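Local coordinates for uncharacterized protein (PDB 5VJ4) that is of unknown function but is probably a surface lipoprotein of a relapsing fever spirochete that may bind lipid, at residues 191-196 with 215-220; 259-264 with 328-333. One frame throughout, in Å; residues are numbered along the deposited sequence.

Both contacts turn on one tyrosine packed against the side of a helix, and helix 263-301 relates them. Contact 2 (259-264 with 328-333) involves the turn leading into that helix, whereas further along it Tyr276, Val279, Arg280 and Asp283 touch or bond residues of contact 1 (191-196 with 215-220). Both segments of contact 1 precede those of contact 2 in the sequence. Their centres lie about 27 Å apart and their nearest atoms about 14 Å, so the two do not meet. The centre of contact 1 lies about 6 Å from that of the chain and the centre of contact 2 about 24 Å. In segment 328-333, Phe333 packs on Tyr276 of the second subunit.

Contact 1 (191-196 with 215-220); sequences GLVKGI and VYYAPR
Tyr217 reaches across to helix 176-201 and meets Leu192, Val193 and Ile196, contributing about half of the 191 Å² buried between the segments. The tightly packed part is the ring itself, held between Val193 on one face and Arg220 on the other, with Leu192 across its hydroxyl end. Leu192 runs nearly perpendicular to the tyrosine side chain, with CB 3.7 Å from Tyr217 CZ, while its CD1 branch lies by CE2. Nearer the base of the ring, Val193 provides a CH-pi contact: its CG2 is 4.2 Å from the centroid of the Tyr217 ring and 22° off the normal. Val193 CG1 is anti to the backbone N (chi1 -180°), which leaves CG2 as the branch over this face. Ile196 approaches obliquely, CD1 lying 3.9 Å from Tyr217 CE1.

On the opposite face Arg220 places NH1 over the ring centre, 3.1 Å above the plane. The same guanidinium forms salt bridges to Asp245 and Asp283, which should fix its rotation; a weak hydrogen bond joins Tyr217 OH to OD2 of Asp283, a polar partner for a buried hydroxyl.

Beyond the tyrosine the two segments make no further contact. Exposed Val215 marks the solvent side, and partly exposed Lys194 instead makes a cation-pi contact with Tyr126. With Val214, Phe210 and Ala213 adding to the apolar surface around Val193 and Ile196, the arrangement is one of aromatic packing between helix 176-201 and the residues leading into the short helix 218-222 in an all-alpha fold.

Contact 2 (259-264 with 328-333); sequences ATYDKD and GTFKGF
Tyr261 lies against Phe330 and Lys331 in a turn-on-helix packing of an all-alpha fold: the connection between helices 243-256 and 263-301 sets its aromatic ring on the flank of helix 308-334, close to that helix's C-terminal end. Tyr261 comes just before Asp262, the N-cap residue of helix 263-301. The nearest CA pair, Tyr261 and Lys331, is 7.5 Å apart, and Tyr261 accounts for 69 of the 128 Å² buried.

The apolar part of the contact is small. Tyr261 CG stands anti to the backbone N (chi1 -163°), and the ring extends from the turn to the helix. There CZ of Tyr261 is 4.0 Å from CB of Phe330, and CE2 of Tyr261 is 3.7 Å from CA of Lys331, so the ring rests largely on backbone and CB atoms. The Phe330 ring itself turns away, with the tyrosine oxygen at its edge, near its plane. It meets Phe266 with the two ring planes at about 40° and also touches Val256, Val269 and Ile341. Because Tyr261 likewise packs on Val256 and Phe266, the two aromatic residues share neighbours from both helices that flank the turn.

Lys331 marks the exposed margin: only its inner part nears the tyrosine, CB being 4.4 Å from Tyr261 CE2, and the rest of the chain leads away from the turn.

Polar atoms collect around Thr334. Its OG1 is hydrogen-bonded to the carbonyl oxygens of Phe330 and Lys331 and has a weak hydrogen bond with the Tyr261 hydroxyl. The Tyr261 OH and Phe330 O atoms are themselves 3.1 Å apart, the carbonyl oxygen lying oblique to the tyrosine ring.

Contact 1 (191-196 with 215-220)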
loop_
_atom_site.group_PDB
_atom_site.type_symbol
_atom_site.label_atom_id
_atom_site.label_comp_id
_atom_site.label_asym_id
_atom_site.label_seq_id
_atom_site.Cartn_x
_atom_site.Cartn_y
_atom_site.Cartn_z
ATOM N N GLY A 191 -1.073 -4.017 13.557
ATOM C CA GLY A 191 -0.110 -3.085 12.994
ATOM C C GLY A 191 -0.649 -1.692 12.980
ATOM O O GLY A 191 0.019 -0.759 13.424
ATOM N N LEU A 192 -1.884 -1.552 12.501
ATOM C CA LEU A 192 -2.468 -0.227 12.326
ATOM C C LEU A 192 -2.652 0.438 13.677
ATOM O O LEU A 192 -2.327 1.622 13.842
ATOM C CB LEU A 192 -3.768 -0.311 11.556
ATOM C CG LEU A 192 -3.625 -0.649 10.063
ATOM C CD1 LEU A 192 -4.932 -1.206 9.570
ATOM C CD2 LEU A 192 -3.247 0.545 9.243
ATOM N N VAL A 193 -3.108 -0.346 14.650
ATOM C CA VAL A 193 -3.248 0.155 16.003
ATOM C C VAL A 193 -1.899 0.584 16.550
ATOM O O VAL A 193 -1.763 1.741 17.005
ATOM C CB VAL A 193 -3.952 -0.846 16.921
ATOM C CG1 VAL A 193 -4.089 -0.278 18.341
ATOM C CG2 VAL A 193 -5.321 -1.167 16.348
ATOM N N LYS A 194 -0.900 -0.301 16.461
ATOM C CA LYS A 194 0.446 0.065 16.938
ATOM C C LYS A 194 0.938 1.339 16.256
ATOM O O LYS A 194 1.574 2.168 16.903
ATOM C CB LYS A 194 1.430 -1.083 16.824
ATOM C CG LYS A 194 1.099 -2.248 17.772
ATOM C CD LYS A 194 1.377 -3.601 17.135
ATOM C CE LYS A 194 1.937 -4.633 18.113
ATOM N NZ LYS A 194 1.009 -5.087 19.186
ATOM N N GLY A 195 0.590 1.538 14.984
ATOM C CA GLY A 195 0.870 2.809 14.287
ATOM C C GLY A 195 0.292 4.028 14.984
ATOM O O GLY A 195 0.955 5.061 15.158
ATOM N N ILE A 196 -0.949 3.910 15.422
ATOM C CA ILE A 196 -1.567 5.003 16.174
ATOM C C ILE A 196 -0.773 5.164 17.456
ATOM O O ILE A 196 -0.380 6.292 17.800
ATOM C CB ILE A 196 -3.053 4.740 16.460
ATOM C CG1 ILE A 196 -3.765 4.454 15.140
ATOM C CG2 ILE A 196 -3.673 5.910 17.209
ATOM C CD1 ILE A 196 -5.184 3.976 15.252
ATOM N N VAL A 215 -10.510 3.519 18.857
ATOM C CA VAL A 215 -11.769 2.778 18.948
ATOM C C VAL A 215 -12.405 2.503 17.587
ATOM O O VAL A 215 -13.328 1.707 17.509
ATOM C CB VAL A 215 -12.812 3.406 19.890
ATOM C CG1 VAL A 215 -12.388 3.255 21.355
ATOM C CG2 VAL A 215 -13.092 4.839 19.492
ATOM N N TYR A 216 -11.910 3.151 16.534
ATOM C CA TYR A 216 -12.307 2.822 15.182
ATOM C C TYR A 216 -12.197 1.321 14.897
ATOM O O TYR A 216 -12.851 0.814 13.970
ATOM C CB TYR A 216 -11.475 3.578 14.131
ATOM C CG TYR A 216 -11.638 5.090 14.081
ATOM C CD1 TYR A 216 -12.820 5.719 14.487
ATOM C CD2 TYR A 216 -10.616 5.895 13.578
ATOM C CE1 TYR A 216 -12.965 7.096 14.402
ATOM C CE2 TYR A 216 -10.749 7.284 13.505
ATOM C CZ TYR A 216 -11.914 7.873 13.929
ATOM O OH TYR A 216 -12.040 9.229 13.875
ATOM N N TYR A 217 -11.379 0.618 15.684
ATOM C CA TYR A 217 -11.013 -0.759 15.351
ATOM C C TYR A 217 -11.906 -1.782 16.038
ATOM O O TYR A 217 -11.959 -2.931 15.618
ATOM C CB TYR A 217 -9.492 -1.012 15.566
ATOM C CG TYR A 217 -8.659 -0.437 14.422
ATOM C CD1 TYR A 217 -8.205 0.877 14.463
ATOM C CD2 TYR A 217 -8.374 -1.191 13.269
ATOM C CE1 TYR A 217 -7.482 1.428 13.402
ATOM C CE2 TYR A 217 -7.662 -0.642 12.193
ATOM C CZ TYR A 217 -7.218 0.670 12.263
ATOM O OH TYR A 217 -6.500 1.232 11.218
ATOM N N ALA A 218 -12.618 -1.366 17.086
ATOM C CA ALA A 218 -13.496 -2.273 17.820
ATOM C C ALA A 218 -14.561 -2.923 16.908
ATOM O O ALA A 218 -14.605 -4.166 16.829
ATOM C CB ALA A 218 -14.106 -1.581 19.003
ATOM N N PRO A 219 -15.364 -2.103 16.161
ATOM C CA PRO A 219 -16.245 -2.669 15.163
ATOM C C PRO A 219 -15.551 -3.658 14.233
ATOM O O PRO A 219 -16.147 -4.691 13.879
ATOM C CB PRO A 219 -16.629 -1.456 14.334
ATOM C CG PRO A 219 -16.618 -0.340 15.289
ATOM C CD PRO A 219 -15.426 -0.630 16.119
ATOM N N ARG A 220 -14.311 -3.334 13.848
ATOM C CA ARG A 220 -13.620 -4.087 12.832
ATOM C C ARG A 220 -13.283 -5.488 13.325
ATOM O O ARG A 220 -13.335 -6.447 12.543
ATOM C CB ARG A 220 -12.413 -3.320 12.285
ATOM C CG ARG A 220 -12.775 -1.929 11.768
ATOM C CD ARG A 220 -11.548 -1.104 11.370
ATOM N NE ARG A 220 -11.918 0.110 10.664
ATOM C CZ ARG A 220 -11.288 1.279 10.769
ATOM N NH1 ARG A 220 -10.248 1.413 11.565
ATOM N NH2 ARG A 220 -11.720 2.345 10.091
#

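Contact 2 (259-264 with 328-333)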
loop_
_atom_site.group_PDB
_atom_site.type_symbol
_atom_site.label_atom_id
_atom_site.label_comp_id
_atom_site.label_asym_id
_atom_site.label_seq_id
_atom_site.Cartn_x
_atom_site.Cartn_y
_atom_site.Cartn_z
ATOM N N ALA A 259 -19.447 11.952 -13.400
ATOM C CA ALA A 259 -19.936 11.462 -14.662
ATOM C C ALA A 259 -18.779 10.719 -15.353
ATOM O O ALA A 259 -18.991 9.666 -15.931
ATOM C CB ALA A 259 -20.451 12.600 -15.501
ATOM N N THR A 260 -17.567 11.255 -15.250
ATOM C CA THR A 260 -16.352 10.592 -15.757
ATOM C C THR A 260 -15.807 9.369 -14.961
ATOM O O THR A 260 -15.259 8.443 -15.552
ATOM C CB THR A 260 -15.212 11.607 -15.896
ATOM O OG1 THR A 260 -15.095 12.321 -14.663
ATOM C CG2 THR A 260 -15.505 12.586 -17.015
ATOM N N TYR A 261 -15.936 9.377 -13.639
ATOM C CA TYR A 261 -15.345 8.332 -12.776
ATOM C C TYR A 261 -16.499 7.722 -11.996
ATOM O O TYR A 261 -17.180 8.421 -11.260
ATOM C CB TYR A 261 -14.355 8.964 -11.788
ATOM C CG TYR A 261 -13.396 8.009 -11.136
ATOM C CD1 TYR A 261 -13.768 7.232 -10.011
ATOM C CD2 TYR A 261 -12.098 7.890 -11.616
ATOM C CE1 TYR A 261 -12.873 6.352 -9.406
ATOM C CE2 TYR A 261 -11.202 7.013 -11.022
ATOM C CZ TYR A 261 -11.591 6.250 -9.932
ATOM O OH TYR A 261 -10.698 5.387 -9.386
ATOM N N ASP A 262 -16.720 6.429 -12.137
ATOM C CA ASP A 262 -17.951 5.829 -11.606
ATOM C C ASP A 262 -17.695 4.853 -10.447
ATOM O O ASP A 262 -16.548 4.480 -10.161
ATOM C CB ASP A 262 -18.712 5.120 -12.735
ATOM C CG ASP A 262 -17.925 3.936 -13.344
ATOM O OD1 ASP A 262 -18.548 2.901 -13.669
ATOM O OD2 ASP A 262 -16.688 4.046 -13.510
ATOM N N LYS A 263 -18.787 4.414 -9.825
ATOM C CA LYS A 263 -18.745 3.524 -8.671
ATOM C C LYS A 263 -17.888 2.272 -8.856
ATOM O O LYS A 263 -17.274 1.790 -7.901
ATOM C CB LYS A 263 -20.159 3.158 -8.223
ATOM C CG LYS A 263 -20.282 2.538 -6.838
ATOM C CD LYS A 263 -19.887 3.444 -5.659
ATOM C CE LYS A 263 -20.197 2.867 -4.276
ATOM N NZ LYS A 263 -19.982 1.385 -4.203
ATOM N N ASP A 264 -17.818 1.774 -10.083
ATOM C CA ASP A 264 -17.063 0.553 -10.360
ATOM C C ASP A 264 -15.572 0.802 -10.296
ATOM O O ASP A 264 -14.833 -0.017 -9.713
ATOM C CB ASP A 264 -17.429 -0.025 -11.731
ATOM C CG ASP A 264 -18.756 -0.761 -11.727
ATOM O OD1 ASP A 264 -19.285 -1.034 -10.631
ATOM O OD2 ASP A 264 -19.263 -1.071 -12.828
ATOM N N GLY A 328 -8.026 13.296 -7.183
ATOM C CA GLY A 328 -6.748 13.103 -7.895
ATOM C C GLY A 328 -6.069 11.759 -7.618
ATOM O O GLY A 328 -5.489 11.144 -8.515
ATOM N N THR A 329 -6.136 11.293 -6.374
ATOM C CA THR A 329 -5.407 10.097 -6.045
ATOM C C THR A 329 -6.148 8.886 -6.622
ATOM O O THR A 329 -5.525 7.940 -7.104
ATOM C CB THR A 329 -5.064 9.997 -4.532
ATOM O OG1 THR A 329 -4.002 9.056 -4.339
ATOM C CG2 THR A 329 -6.249 9.559 -3.692
ATOM N N PHE A 330 -7.468 8.928 -6.616
ATOM C CA PHE A 330 -8.215 7.818 -7.201
ATOM C C PHE A 330 -8.088 7.765 -8.724
ATOM O O PHE A 330 -7.869 6.697 -9.291
ATOM C CB PHE A 330 -9.673 7.877 -6.801
ATOM C CG PHE A 330 -9.933 7.260 -5.494
ATOM C CD1 PHE A 330 -10.071 5.906 -5.399
ATOM C CD2 PHE A 330 -9.991 8.028 -4.335
ATOM C CE1 PHE A 330 -10.266 5.289 -4.176
ATOM C CE2 PHE A 330 -10.212 7.433 -3.114
ATOM C CZ PHE A 330 -10.351 6.046 -3.041
ATOM N N LYS A 331 -8.221 8.921 -9.373
ATOM C CA LYS A 331 -8.096 8.996 -10.811
ATOM C C LYS A 331 -6.706 8.483 -11.234
ATOM O O LYS A 331 -6.578 7.549 -12.035
ATOM C CB LYS A 331 -8.373 10.417 -11.327
ATOM C CG LYS A 331 -7.825 10.644 -12.736
ATOM C CD LYS A 331 -8.330 11.879 -13.469
ATOM C CE LYS A 331 -8.201 11.668 -14.975
ATOM N NZ LYS A 331 -7.917 12.915 -15.740
ATOM N N GLY A 332 -5.673 9.080 -10.670
ATOM C CA GLY A 332 -4.326 8.669 -10.968
ATOM C C GLY A 332 -4.123 7.186 -10.733
ATOM O O GLY A 332 -3.290 6.554 -11.389
ATOM N N PHE A 333 -4.890 6.614 -9.811
ATOM C CA PHE A 333 -4.713 5.209 -9.543
ATOM C C PHE A 333 -5.263 4.404 -10.715
ATOM O O PHE A 333 -4.532 3.631 -11.312
ATOM C CB PHE A 333 -5.396 4.829 -8.259
ATOM C CG PHE A 333 -5.030 3.474 -7.761
ATOM C CD1 PHE A 333 -5.471 2.324 -8.411
ATOM C CD2 PHE A 333 -4.261 3.339 -6.611
ATOM C CE1 PHE A 333 -5.142 1.065 -7.933
ATOM C CE2 PHE A 333 -3.915 2.083 -6.127
ATOM C CZ PHE A 333 -4.354 0.939 -6.789
#